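Local coordinates for translation initiation factor eif-2b-like protein (Chaetomium thermophilum, PDB 4ZEO) that serves as the delta subunit of eIF2B, the decameric guanine nucleotide exchange factor of eIF2, and so probably acts in regulating translation initiation, at residues K179-A184 with F224-A229; H203-V208 with A235-F240; R274-S279 with N354-G359; P211-L216 with R220-A225. All blocks are in the same frame, centred on the assembly; numbering follows the deposited sequence.

Overall arrangement
Three of the four contacts lie in the helical part of the chain, and interaction 3 lies in the Rossmann-like part about 24 Å or more, centre to centre, from the others. Interactions 1, 2 and 4 all use helix 224-239. Interaction 1 packs it on helix 174-191 in a buried core, interaction 2 joins it to helix 200-219 farther out, still largely buried, and interaction 4 spans the turn between those two helices and is only partly buried. Leu216 CD1 of interaction 4 touches Thr181 and Met226 of interaction 1, so that the two contacts adjoin. Interactions 1 to 3 rest on van der Waals packing between their segments, whereas interaction 4 adds a backbone hydrogen bond.

Interaction 1 of 4, residues K179-A184 with F224-A229; sequences KATLLA and FAMGNA
Thr181 and Leu182 of helix 174-191 meet Met226 and Ala229 of helix 224-239 in a buried helix-to-helix packing contact inside the helical part of the chain. Its two pairs lie one turn apart on the second helix, Met226 and Ala229 being three residues apart, so that both fall on the same face. Met226 reaches across to the threonine: its chain bends at the last torsion (chi3 71°), which turns the methyl CE towards it, and CE comes to 3.6 Å from Thr181 OG1. The two side chains cross at about a right angle. OG1 is beside its own backbone N (chi1 -56°) and is hydrogen-bonded to Arg177 O, one turn earlier in the same helix. A threonine suits this place because that bond satisfies its hydroxyl within its own helix, leaving the methyl CG2 for apolar neighbours. The second pair is purely aliphatic. Leu182 reaches over with one branch, CD2, which rests 4.1 Å from Ala229 CB, and the alanine is small enough to let the leucine come close to its helix. Thr181 CA and Met226 CA, the nearest pair of CA atoms, are 7.6 Å apart, a spacing to which the small Thr181 and Ala229 are suited. Around the contact, Met166 of helix 157-168 touches both Thr181 and Met226, while Leu182 also packs on Leu260 and Ile261 of helix 246-277. Four helices thus close over these residues, a buried, mainly apolar core characteristic of the N-terminal helical domain of the eIF2B alpha/beta/delta family.

Interaction 2 of 4, residues H203-V208 with A235-F240; sequences HFVPHV and AKVNKF
Val237 of helix 224-239 packs against Phe204 and Val205 of helix 200-219, a contact between the two antiparallel arms of a helix-loop-helix hairpin in the helical domain. Lys236, near the start of the second segment, turns elsewhere: its side chain packs on Leu253 and Trp256 of helix 246-277. Val237 follows and carries the whole contact. Its branched carbon gives two methyls in different directions, and each finds its own neighbour. CG2, beside the backbone N, approaches the phenylalanine obliquely and lies 4.1 Å from Phe204 CD2; the two side chains cross at about a right angle. Asn238 stands near the surface, its ND2 hydrogen-bonded to Lys234 O. Lys239 N bonds to Lys236 O at 3.1 Å and weakly to Ala235 O, and Phe240 N bonds to Val237 O, three-residue spans of the kind common where a helix runs out. Lys236 O sits 3.7 Å above the plane of the Phe240 ring, offset toward its rim, and Phe240 packs on Ala249, Leu253 and Leu200. Across the contact, Phe204 has CG anti to its backbone N (chi1 180°), which sets CD2 by Val237 CG2, and its ring also meets Tyr192 edge-to-face. Val205 opens a wider, pi-type turn at 205-208, and the helix is kinked at Pro206, whose nitrogen has no hydrogen to give to the preceding turn. From this valine comes the shortest approach between the segments, 3.8 Å from Val205 CG2 to Val237 CG1.

Interaction 3 of 4, residues R274-S279 with N354-G359; sequences RNAAQS and NVFLGG
Phe356, on a central strand of the Rossmann-like parallel sheet, meets Ala276 and Ser279, in the last part of the long helix 246-277 and the turn that follows, from which the chain heads for the first strand of that sheet. The packing is apolar. Phe356 has CG beside its backbone N (chi1 -75°), and the ring crosses from the sheet to the helical turn, with CE1 lying 4.2 Å from Ala276 CB. Alanine suits the spot, since its small side chain lets the ring come near the helix backbone. At the rim of the same ring, Ser279 CB lies near the ring plane, 4.1 Å from Phe356 CZ. The sheet explains the direction: Val355 and Leu357, the neighbours of Phe356 along the strand, pack on helix 374-384, which covers one face of the sheet, whereas Phe356 alternates to the other face and also packs on Ile286 and Ile389 of the flanking strands. Polar ties belong to each segment's own surroundings. The strand is joined by backbone hydrogen bonds to strands 285-289 and 387-391, and Thr288 OG1 bonds to Phe356 O. In the turn, Ser279 N is hydrogen-bonded to Ala276 O at 3.0 Å, a three-residue span. That carbonyl oxygen also approaches the aromatic ring obliquely, Ala276 O lying 4.0 Å from Phe356 CE1.

Interaction 4 of 4, residues P211-L216 with R220-A225; sequences PQIEYL and RPMCFA
Met222 has CG beside its backbone N (chi1 -65°) and its chain bends at the last torsion (chi3 -41°), which brings its sulfur and methyl against Ile213. On the isoleucine, CG2 is the branch that touches, set anti to the backbone N, and it lies 4.0 Å from Met222 SD. The two side chains cross at about a right angle, and the unbranched, flexible thioether chain of methionine can bend at chi3 to follow the shape of the branched isoleucine. Both also pack on Ile230 of helix 224-239, which carries the apolar patch on into the second helix.

The other tie is between backbones. Arg220 N gives its hydrogen to Leu216 O at 3.0 Å, nearly straight at 164°, the four-residue span of an alpha-helical turn. Arg220 is the first residue to leave helical angles after helix 200-219, and Pro221, which has no N-H to offer, continues in extended form, while Pro221 O accepts a hydrogen bond from Arg177. The extended chain of Arg220 leads away from the contact, and its NH1 makes a weak bond to Lys172 O. The leucine side chain turns into the interior, packing on Val159 and Thr181. With Cys223 at the N-cap of helix 224-239, the segment 220-223 forms the short connection of a helix-loop-helix hairpin, whose two arms belong to the helical domain of this family.

Interaction 1 of 4, residues K179-A184 with F224-A229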
loop_
_atom_site.group_PDB
_atom_site.type_symbol
_atom_site.label_atom_id
_atom_site.label_comp_id
_atom_site.label_asym_id
_atom_site.label_seq_id
_atom_site.Cartn_x
_atom_site.Cartn_y
_atom_site.Cartn_z
ATOM N N LYS A 179 6.938 -4.708 2.033
ATOM C CA LYS A 179 7.142 -5.994 2.688
ATOM C C LYS A 179 8.370 -6.728 2.153
ATOM O O LYS A 179 9.158 -7.260 2.929
ATOM C CB LYS A 179 5.909 -6.884 2.517
ATOM C CG LYS A 179 5.855 -8.036 3.483
ATOM C CD LYS A 179 4.756 -9.027 3.134
ATOM C CE LYS A 179 4.767 -10.188 4.089
ATOM N NZ LYS A 179 3.556 -11.101 4.006
ATOM N N ALA A 180 8.536 -6.741 0.834
ATOM C CA ALA A 180 9.678 -7.399 0.224
ATOM C C ALA A 180 10.965 -6.726 0.712
ATOM O O ALA A 180 11.927 -7.396 1.084
ATOM C CB ALA A 180 9.570 -7.346 -1.313
ATOM N N THR A 181 10.934 -5.396 0.775
ATOM C CA THR A 181 12.054 -4.610 1.258
ATOM C C THR A 181 12.387 -4.907 2.715
ATOM O O THR A 181 13.556 -5.095 3.059
ATOM C CB THR A 181 11.772 -3.100 1.129
ATOM O OG1 THR A 181 11.454 -2.780 -0.229
ATOM C CG2 THR A 181 12.972 -2.268 1.577
ATOM N N LEU A 182 11.374 -4.936 3.577
ATOM C CA LEU A 182 11.604 -5.181 4.998
ATOM C C LEU A 182 12.180 -6.580 5.217
ATOM O O LEU A 182 13.056 -6.763 6.054
ATOM C CB LEU A 182 10.307 -5.016 5.801
ATOM C CG LEU A 182 9.849 -3.546 5.824
ATOM C CD1 LEU A 182 8.551 -3.317 6.586
ATOM C CD2 LEU A 182 10.936 -2.688 6.371
ATOM N N LEU A 183 11.691 -7.565 4.463
ATOM C CA LEU A 183 12.217 -8.921 4.569
ATOM C C LEU A 183 13.654 -9.037 4.055
ATOM O O LEU A 183 14.458 -9.757 4.635
ATOM C CB LEU A 183 11.329 -9.905 3.814
ATOM C CG LEU A 183 9.957 -10.173 4.423
ATOM C CD1 LEU A 183 9.156 -11.078 3.508
ATOM C CD2 LEU A 183 10.077 -10.757 5.825
ATOM N N ALA A 184 13.981 -8.343 2.973
ATOM C CA ALA A 184 15.351 -8.354 2.478
ATOM C C ALA A 184 16.279 -7.694 3.497
ATOM O O ALA A 184 17.387 -8.198 3.779
ATOM C CB ALA A 184 15.449 -7.657 1.131
ATOM N N PHE A 224 6.201 6.172 -0.586
ATOM C CA PHE A 224 6.199 6.759 0.756
ATOM C C PHE A 224 6.376 5.679 1.824
ATOM O O PHE A 224 7.064 5.904 2.825
ATOM C CB PHE A 224 4.900 7.520 1.023
ATOM C CG PHE A 224 4.794 8.813 0.286
ATOM C CD1 PHE A 224 5.901 9.391 -0.292
ATOM C CD2 PHE A 224 3.582 9.461 0.171
ATOM C CE1 PHE A 224 5.799 10.594 -0.993
ATOM C CE2 PHE A 224 3.482 10.664 -0.527
ATOM C CZ PHE A 224 4.608 11.220 -1.103
ATOM N N ALA A 225 5.783 4.500 1.580
ATOM C CA ALA A 225 5.824 3.386 2.532
ATOM C C ALA A 225 7.259 2.976 2.856
ATOM O O ALA A 225 7.628 2.845 4.037
ATOM C CB ALA A 225 5.040 2.188 1.986
ATOM N N MET A 226 8.060 2.829 1.802
ATOM C CA MET A 226 9.471 2.527 1.932
ATOM C C MET A 226 10.203 3.687 2.599
ATOM O O MET A 226 11.011 3.482 3.495
ATOM C CB MET A 226 10.079 2.237 0.562
ATOM C CG MET A 226 9.680 0.896 -0.018
ATOM S SD MET A 226 10.147 0.696 -1.757
ATOM C CE MET A 226 11.926 0.539 -1.555
ATOM N N GLY A 227 9.898 4.910 2.174
ATOM C CA GLY A 227 10.539 6.065 2.754
ATOM C C GLY A 227 10.271 6.134 4.249
ATOM O O GLY A 227 11.189 6.400 5.039
ATOM N N ASN A 228 9.013 5.897 4.639
ATOM C CA ASN A 228 8.627 5.946 6.055
ATOM C C ASN A 228 9.286 4.845 6.878
ATOM O O ASN A 228 9.802 5.094 7.963
ATOM C CB ASN A 228 7.101 5.871 6.204
ATOM C CG ASN A 228 6.420 7.175 5.838
ATOM O OD1 ASN A 228 6.954 8.245 6.114
ATOM N ND2 ASN A 228 5.232 7.095 5.217
ATOM N N ALA A 229 9.277 3.624 6.356
ATOM C CA ALA A 229 9.869 2.520 7.091
ATOM C C ALA A 229 11.370 2.749 7.338
ATOM O O ALA A 229 11.878 2.441 8.418
ATOM C CB ALA A 229 9.641 1.218 6.352
#

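Interaction 2 of 4, residues H203-V208 with A235-F240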
loop_
_atom_site.group_PDB
_atom_site.type_symbol
_atom_site.label_atom_id
_atom_site.label_comp_id
_atom_site.label_asym_id
_atom_site.label_seq_id
_atom_site.Cartn_x
_atom_site.Cartn_y
_atom_site.Cartn_z
ATOM N N HIS A 203 28.615 2.233 12.251
ATOM C CA HIS A 203 28.939 1.620 10.948
ATOM C C HIS A 203 27.754 1.256 10.028
ATOM O O HIS A 203 27.807 1.434 8.808
ATOM C CB HIS A 203 29.783 0.363 11.186
ATOM C CG HIS A 203 30.223 -0.320 9.931
ATOM N ND1 HIS A 203 29.607 -1.455 9.437
ATOM C CD2 HIS A 203 31.238 -0.043 9.074
ATOM C CE1 HIS A 203 30.209 -1.828 8.322
ATOM N NE2 HIS A 203 31.211 -0.993 8.086
ATOM N N PHE A 204 26.703 0.695 10.610
ATOM C CA PHE A 204 25.666 0.029 9.833
ATOM C C PHE A 204 24.934 0.914 8.807
ATOM O O PHE A 204 24.820 0.550 7.633
ATOM C CB PHE A 204 24.660 -0.629 10.792
ATOM C CG PHE A 204 23.538 -1.341 10.094
ATOM C CD1 PHE A 204 23.759 -2.552 9.449
ATOM C CD2 PHE A 204 22.250 -0.820 10.104
ATOM C CE1 PHE A 204 22.709 -3.216 8.773
ATOM C CE2 PHE A 204 21.195 -1.481 9.446
ATOM C CZ PHE A 204 21.428 -2.675 8.779
ATOM N N VAL A 205 24.453 2.070 9.225
ATOM C CA VAL A 205 23.677 2.901 8.317
ATOM C C VAL A 205 24.506 3.425 7.130
ATOM O O VAL A 205 24.144 3.199 5.976
ATOM C CB VAL A 205 23.011 4.075 9.089
ATOM C CG1 VAL A 205 22.373 5.087 8.143
ATOM C CG2 VAL A 205 21.987 3.522 10.090
ATOM N N PRO A 206 25.657 4.061 7.382
ATOM C CA PRO A 206 26.314 4.543 6.158
ATOM C C PRO A 206 26.978 3.450 5.265
ATOM O O PRO A 206 27.027 3.609 4.056
ATOM C CB PRO A 206 27.343 5.534 6.706
ATOM C CG PRO A 206 27.678 4.993 8.074
ATOM C CD PRO A 206 26.373 4.493 8.602
ATOM N N HIS A 207 27.553 2.411 5.854
ATOM C CA HIS A 207 28.277 1.395 5.078
ATOM C C HIS A 207 27.470 0.221 4.556
ATOM O O HIS A 207 27.860 -0.382 3.573
ATOM C CB HIS A 207 29.460 0.880 5.887
ATOM C CG HIS A 207 30.515 1.916 6.081
ATOM N ND1 HIS A 207 30.421 2.902 7.039
ATOM C CD2 HIS A 207 31.655 2.171 5.394
ATOM C CE1 HIS A 207 31.475 3.690 6.963
ATOM N NE2 HIS A 207 32.242 3.263 5.973
ATOM N N VAL A 208 26.408 -0.153 5.259
ATOM C CA VAL A 208 25.606 -1.295 4.856
ATOM C C VAL A 208 24.177 -0.962 4.403
ATOM O O VAL A 208 23.764 -1.335 3.308
ATOM C CB VAL A 208 25.537 -2.318 5.998
ATOM C CG1 VAL A 208 24.630 -3.489 5.619
ATOM C CG2 VAL A 208 26.949 -2.797 6.361
ATOM N N ALA A 235 15.967 5.591 12.760
ATOM C CA ALA A 235 15.783 6.088 14.135
ATOM C C ALA A 235 16.043 4.967 15.155
ATOM O O ALA A 235 16.686 5.205 16.175
ATOM C CB ALA A 235 14.399 6.692 14.332
ATOM N N LYS A 236 15.579 3.749 14.858
ATOM C CA LYS A 236 15.812 2.597 15.724
ATOM C C LYS A 236 17.294 2.311 15.897
ATOM O O LYS A 236 17.760 2.083 17.011
ATOM C CB LYS A 236 15.113 1.359 15.170
ATOM C CG LYS A 236 13.739 1.114 15.750
ATOM C CD LYS A 236 13.776 0.801 17.263
ATOM C CE LYS A 236 14.592 -0.442 17.576
ATOM N NZ LYS A 236 14.672 -0.671 19.055
ATOM N N VAL A 237 18.046 2.361 14.803
ATOM C CA VAL A 237 19.484 2.166 14.882
ATOM C C VAL A 237 20.130 3.238 15.759
ATOM O O VAL A 237 21.028 2.949 16.554
ATOM C CB VAL A 237 20.136 2.190 13.483
ATOM C CG1 VAL A 237 21.658 2.181 13.597
ATOM C CG2 VAL A 237 19.606 1.034 12.626
ATOM N N ASN A 238 19.655 4.469 15.626
ATOM C CA ASN A 238 20.197 5.567 16.409
ATOM C C ASN A 238 19.949 5.449 17.920
ATOM O O ASN A 238 20.563 6.174 18.688
ATOM C CB ASN A 238 19.673 6.900 15.880
ATOM C CG ASN A 238 20.540 7.464 14.753
ATOM O OD1 ASN A 238 21.314 8.399 14.967
ATOM N ND2 ASN A 238 20.388 6.924 13.547
ATOM N N LYS A 239 18.986 4.630 18.353
ATOM C CA LYS A 239 18.743 4.444 19.800
ATOM C C LYS A 239 19.860 3.625 20.456
ATOM O O LYS A 239 20.070 3.698 21.665
ATOM C CB LYS A 239 17.354 3.821 20.060
ATOM C CG LYS A 239 16.195 4.853 19.912
ATOM C CD LYS A 239 14.802 4.256 19.641
ATOM C CE LYS A 239 14.353 4.576 18.182
ATOM N NZ LYS A 239 12.919 4.447 17.737
ATOM N N PHE A 240 20.580 2.868 19.639
ATOM C CA PHE A 240 21.755 2.113 20.061
ATOM C C PHE A 240 22.995 2.988 20.284
ATOM O O PHE A 240 23.095 4.094 19.740
ATOM C CB PHE A 240 22.045 1.048 19.013
ATOM C CG PHE A 240 20.946 0.050 18.867
ATOM C CD1 PHE A 240 20.296 -0.433 19.977
ATOM C CD2 PHE A 240 20.514 -0.349 17.619
ATOM C CE1 PHE A 240 19.278 -1.342 19.848
ATOM C CE2 PHE A 240 19.488 -1.261 17.489
ATOM C CZ PHE A 240 18.867 -1.748 18.605
#

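Interaction 3 of 4, residues R274-S279 with N354-G359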
loop_
_atom_site.group_PDB
_atom_site.type_symbol
_atom_site.label_atom_id
_atom_site.label_comp_id
_atom_site.label_asym_id
_atom_site.label_seq_id
_atom_site.Cartn_x
_atom_site.Cartn_y
_atom_site.Cartn_z
ATOM N N ARG A 274 -11.982 -5.227 7.573
ATOM C CA ARG A 274 -13.061 -5.473 8.517
ATOM C C ARG A 274 -13.808 -4.183 8.839
ATOM O O ARG A 274 -15.027 -4.137 8.830
ATOM C CB ARG A 274 -12.535 -6.104 9.802
ATOM C CG ARG A 274 -13.589 -6.183 10.861
ATOM C CD ARG A 274 -13.282 -7.259 11.878
ATOM N NE ARG A 274 -14.363 -7.373 12.846
ATOM C CZ ARG A 274 -14.408 -8.263 13.834
ATOM N NH1 ARG A 274 -13.431 -9.141 14.000
ATOM N NH2 ARG A 274 -15.438 -8.274 14.661
ATOM N N ASN A 275 -13.073 -3.130 9.132
ATOM C CA ASN A 275 -13.726 -1.889 9.498
ATOM C C ASN A 275 -14.426 -1.240 8.293
ATOM O O ASN A 275 -15.500 -0.668 8.444
ATOM C CB ASN A 275 -12.710 -0.957 10.172
ATOM C CG ASN A 275 -12.331 -1.444 11.562
ATOM O OD1 ASN A 275 -12.820 -2.484 12.008
ATOM N ND2 ASN A 275 -11.440 -0.723 12.237
ATOM N N ALA A 276 -13.858 -1.369 7.097
ATOM C CA ALA A 276 -14.527 -0.847 5.895
ATOM C C ALA A 276 -15.803 -1.639 5.548
ATOM O O ALA A 276 -16.797 -1.059 5.098
ATOM C CB ALA A 276 -13.569 -0.843 4.705
ATOM N N ALA A 277 -15.768 -2.952 5.776
ATOM C CA ALA A 277 -16.911 -3.830 5.547
ATOM C C ALA A 277 -18.108 -3.475 6.439
ATOM O O ALA A 277 -19.264 -3.812 6.132
ATOM C CB ALA A 277 -16.500 -5.290 5.768
ATOM N N GLN A 278 -17.822 -2.847 7.574
ATOM C CA GLN A 278 -18.864 -2.350 8.474
ATOM C C GLN A 278 -19.726 -1.305 7.770
ATOM O O GLN A 278 -20.910 -1.159 8.062
ATOM C CB GLN A 278 -18.245 -1.765 9.741
ATOM C CG GLN A 278 -17.892 -2.803 10.770
ATOM C CD GLN A 278 -17.190 -2.195 11.963
ATOM O OE1 GLN A 278 -16.809 -1.023 11.941
ATOM N NE2 GLN A 278 -16.965 -3.002 12.989
ATOM N N SER A 279 -19.099 -0.546 6.882
ATOM C CA SER A 279 -19.786 0.462 6.098
ATOM C C SER A 279 -20.747 -0.141 5.079
ATOM O O SER A 279 -21.670 0.528 4.634
ATOM C CB SER A 279 -18.785 1.361 5.387
ATOM O OG SER A 279 -18.454 2.458 6.208
ATOM N N ASN A 354 -22.066 3.658 -3.205
ATOM C CA ASN A 354 -20.880 4.021 -2.443
ATOM C C ASN A 354 -19.608 3.648 -3.199
ATOM O O ASN A 354 -19.442 2.515 -3.632
ATOM C CB ASN A 354 -20.887 3.323 -1.080
ATOM C CG ASN A 354 -21.833 3.980 -0.094
ATOM O OD1 ASN A 354 -21.560 5.053 0.429
ATOM N ND2 ASN A 354 -22.947 3.317 0.175
ATOM N N VAL A 355 -18.669 4.580 -3.278
ATOM C CA VAL A 355 -17.450 4.349 -4.021
ATOM C C VAL A 355 -16.312 4.031 -3.043
ATOM O O VAL A 355 -16.051 4.797 -2.124
ATOM C CB VAL A 355 -17.084 5.585 -4.869
ATOM C CG1 VAL A 355 -15.756 5.388 -5.542
ATOM C CG2 VAL A 355 -18.179 5.909 -5.891
ATOM N N PHE A 356 -15.671 2.881 -3.227
ATOM C CA PHE A 356 -14.522 2.486 -2.428
ATOM C C PHE A 356 -13.318 2.478 -3.337
ATOM O O PHE A 356 -13.317 1.811 -4.357
ATOM C CB PHE A 356 -14.686 1.098 -1.796
ATOM C CG PHE A 356 -15.629 1.051 -0.627
ATOM C CD1 PHE A 356 -15.148 0.972 0.665
ATOM C CD2 PHE A 356 -16.998 1.053 -0.820
ATOM C CE1 PHE A 356 -16.033 0.918 1.752
ATOM C CE2 PHE A 356 -17.885 1.007 0.262
ATOM C CZ PHE A 356 -17.408 0.937 1.538
ATOM N N LEU A 357 -12.293 3.224 -2.955
ATOM C CA LEU A 357 -11.069 3.332 -3.728
ATOM C C LEU A 357 -9.826 3.041 -2.889
ATOM O O LEU A 357 -9.803 3.292 -1.680
ATOM C CB LEU A 357 -10.988 4.732 -4.334
ATOM C CG LEU A 357 -11.610 5.119 -5.689
ATOM C CD1 LEU A 357 -12.400 4.065 -6.494
ATOM C CD2 LEU A 357 -12.295 6.502 -5.658
ATOM N N GLY A 358 -8.792 2.533 -3.548
ATOM C CA GLY A 358 -7.499 2.306 -2.939
ATOM C C GLY A 358 -6.453 2.987 -3.810
ATOM O O GLY A 358 -6.706 3.277 -4.975
ATOM N N GLY A 359 -5.266 3.221 -3.257
ATOM C CA GLY A 359 -4.215 3.942 -3.950
ATOM C C GLY A 359 -2.802 3.489 -3.627
ATOM O O GLY A 359 -2.575 2.419 -3.073
#

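Interaction 4 of 4, residues P211-L216 with R220-A225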
loop_
_atom_site.group_PDB
_atom_site.type_symbol
_atom_site.label_atom_id
_atom_site.label_comp_id
_atom_site.label_asym_id
_atom_site.label_seq_id
_atom_site.Cartn_x
_atom_site.Cartn_y
_atom_site.Cartn_z
ATOM N N PRO A 211 23.780 1.705 1.107
ATOM C CA PRO A 211 23.969 1.137 -0.240
ATOM C C PRO A 211 22.769 0.319 -0.745
ATOM O O PRO A 211 22.513 0.348 -1.956
ATOM C CB PRO A 211 25.202 0.261 -0.070
ATOM C CG PRO A 211 25.985 0.988 0.973
ATOM C CD PRO A 211 24.950 1.430 1.965
ATOM N N GLN A 212 22.065 -0.390 0.136
ATOM C CA GLN A 212 20.852 -1.114 -0.268
ATOM C C GLN A 212 19.756 -0.133 -0.708
ATOM O O GLN A 212 19.085 -0.333 -1.708
ATOM C CB GLN A 212 20.319 -2.012 0.867
ATOM C CG GLN A 212 21.379 -2.683 1.706
ATOM C CD GLN A 212 22.334 -3.566 0.918
ATOM O OE1 GLN A 212 21.972 -4.164 -0.099
ATOM N NE2 GLN A 212 23.587 -3.609 1.365
ATOM N N ILE A 213 19.564 0.929 0.057
ATOM C CA ILE A 213 18.568 1.943 -0.281
ATOM C C ILE A 213 18.886 2.607 -1.623
ATOM O O ILE A 213 18.003 2.830 -2.442
ATOM C CB ILE A 213 18.487 3.014 0.813
ATOM C CG1 ILE A 213 18.160 2.345 2.150
ATOM C CG2 ILE A 213 17.441 4.084 0.468
ATOM C CD1 ILE A 213 18.085 3.291 3.307
ATOM N N GLU A 214 20.152 2.909 -1.848
ATOM C CA GLU A 214 20.562 3.559 -3.076
ATOM C C GLU A 214 20.306 2.648 -4.257
ATOM O O GLU A 214 19.878 3.100 -5.319
ATOM C CB GLU A 214 22.053 3.934 -3.036
ATOM C CG GLU A 214 22.357 5.224 -2.284
ATOM C CD GLU A 214 23.852 5.519 -2.156
ATOM O OE1 GLU A 214 24.283 5.977 -1.076
ATOM O OE2 GLU A 214 24.590 5.317 -3.149
ATOM N N TYR A 215 20.566 1.361 -4.068
ATOM C CA TYR A 215 20.316 0.423 -5.124
ATOM C C TYR A 215 18.825 0.327 -5.457
ATOM O O TYR A 215 18.440 0.317 -6.636
ATOM C CB TYR A 215 20.865 -0.946 -4.759
ATOM C CG TYR A 215 20.433 -1.995 -5.727
ATOM C CD1 TYR A 215 21.030 -2.092 -6.975
ATOM C CD2 TYR A 215 19.395 -2.864 -5.424
ATOM C CE1 TYR A 215 20.631 -3.048 -7.881
ATOM C CE2 TYR A 215 18.983 -3.821 -6.330
ATOM C CZ TYR A 215 19.602 -3.907 -7.555
ATOM O OH TYR A 215 19.193 -4.857 -8.458
ATOM N N LEU A 216 17.995 0.233 -4.422
ATOM C CA LEU A 216 16.557 0.123 -4.615
ATOM C C LEU A 216 15.968 1.361 -5.300
ATOM O O LEU A 216 15.036 1.256 -6.125
ATOM C CB LEU A 216 15.853 -0.122 -3.276
ATOM C CG LEU A 216 16.079 -1.520 -2.705
ATOM C CD1 LEU A 216 15.521 -1.640 -1.292
ATOM C CD2 LEU A 216 15.488 -2.568 -3.643
ATOM N N ARG A 220 13.798 1.660 -8.874
ATOM C CA ARG A 220 12.574 2.430 -9.003
ATOM C C ARG A 220 12.524 3.494 -7.919
ATOM O O ARG A 220 12.924 3.236 -6.789
ATOM C CB ARG A 220 11.355 1.509 -8.914
ATOM C CG ARG A 220 10.036 2.207 -9.199
ATOM C CD ARG A 220 8.853 1.270 -9.113
ATOM N NE ARG A 220 7.608 2.033 -9.148
ATOM C CZ ARG A 220 6.391 1.505 -9.082
ATOM N NH1 ARG A 220 6.234 0.191 -8.984
ATOM N NH2 ARG A 220 5.332 2.301 -9.111
ATOM N N PRO A 221 11.991 4.682 -8.247
ATOM C CA PRO A 221 11.803 5.662 -7.184
ATOM C C PRO A 221 10.961 5.060 -6.063
ATOM O O PRO A 221 9.981 4.360 -6.321
ATOM C CB PRO A 221 11.065 6.799 -7.901
ATOM C CG PRO A 221 11.577 6.721 -9.301
ATOM C CD PRO A 221 11.631 5.243 -9.567
ATOM N N MET A 222 11.391 5.264 -4.827
ATOM C CA MET A 222 10.748 4.657 -3.677
ATOM C C MET A 222 9.391 5.284 -3.358
ATOM O O MET A 222 9.219 6.496 -3.465
ATOM C CB MET A 222 11.662 4.746 -2.454
ATOM C CG MET A 222 12.934 3.942 -2.584
ATOM S SD MET A 222 13.783 3.774 -0.997
ATOM C CE MET A 222 13.574 5.430 -0.347
ATOM N N CYS A 223 8.451 4.442 -2.931
ATOM C CA CYS A 223 7.148 4.899 -2.476
ATOM C C CYS A 223 7.247 5.478 -1.038
ATOM O O CYS A 223 8.266 5.305 -0.355
ATOM C CB CYS A 223 6.143 3.736 -2.538
ATOM S SG CYS A 223 6.659 2.186 -1.691
ATOM N N PHE A 224 6.201 6.172 -0.586
ATOM C CA PHE A 224 6.199 6.759 0.756
ATOM C C PHE A 224 6.376 5.679 1.824
ATOM O O PHE A 224 7.064 5.904 2.825
ATOM C CB PHE A 224 4.900 7.520 1.023
ATOM C CG PHE A 224 4.794 8.813 0.286
ATOM C CD1 PHE A 224 5.901 9.391 -0.292
ATOM C CD2 PHE A 224 3.582 9.461 0.171
ATOM C CE1 PHE A 224 5.799 10.594 -0.993
ATOM C CE2 PHE A 224 3.482 10.664 -0.527
ATOM C CZ PHE A 224 4.608 11.220 -1.103
ATOM N N ALA A 225 5.783 4.500 1.580
ATOM C CA ALA A 225 5.824 3.386 2.532
ATOM C C ALA A 225 7.259 2.976 2.856
ATOM O O ALA A 225 7.628 2.845 4.037
ATOM C CB ALA A 225 5.040 2.188 1.986
#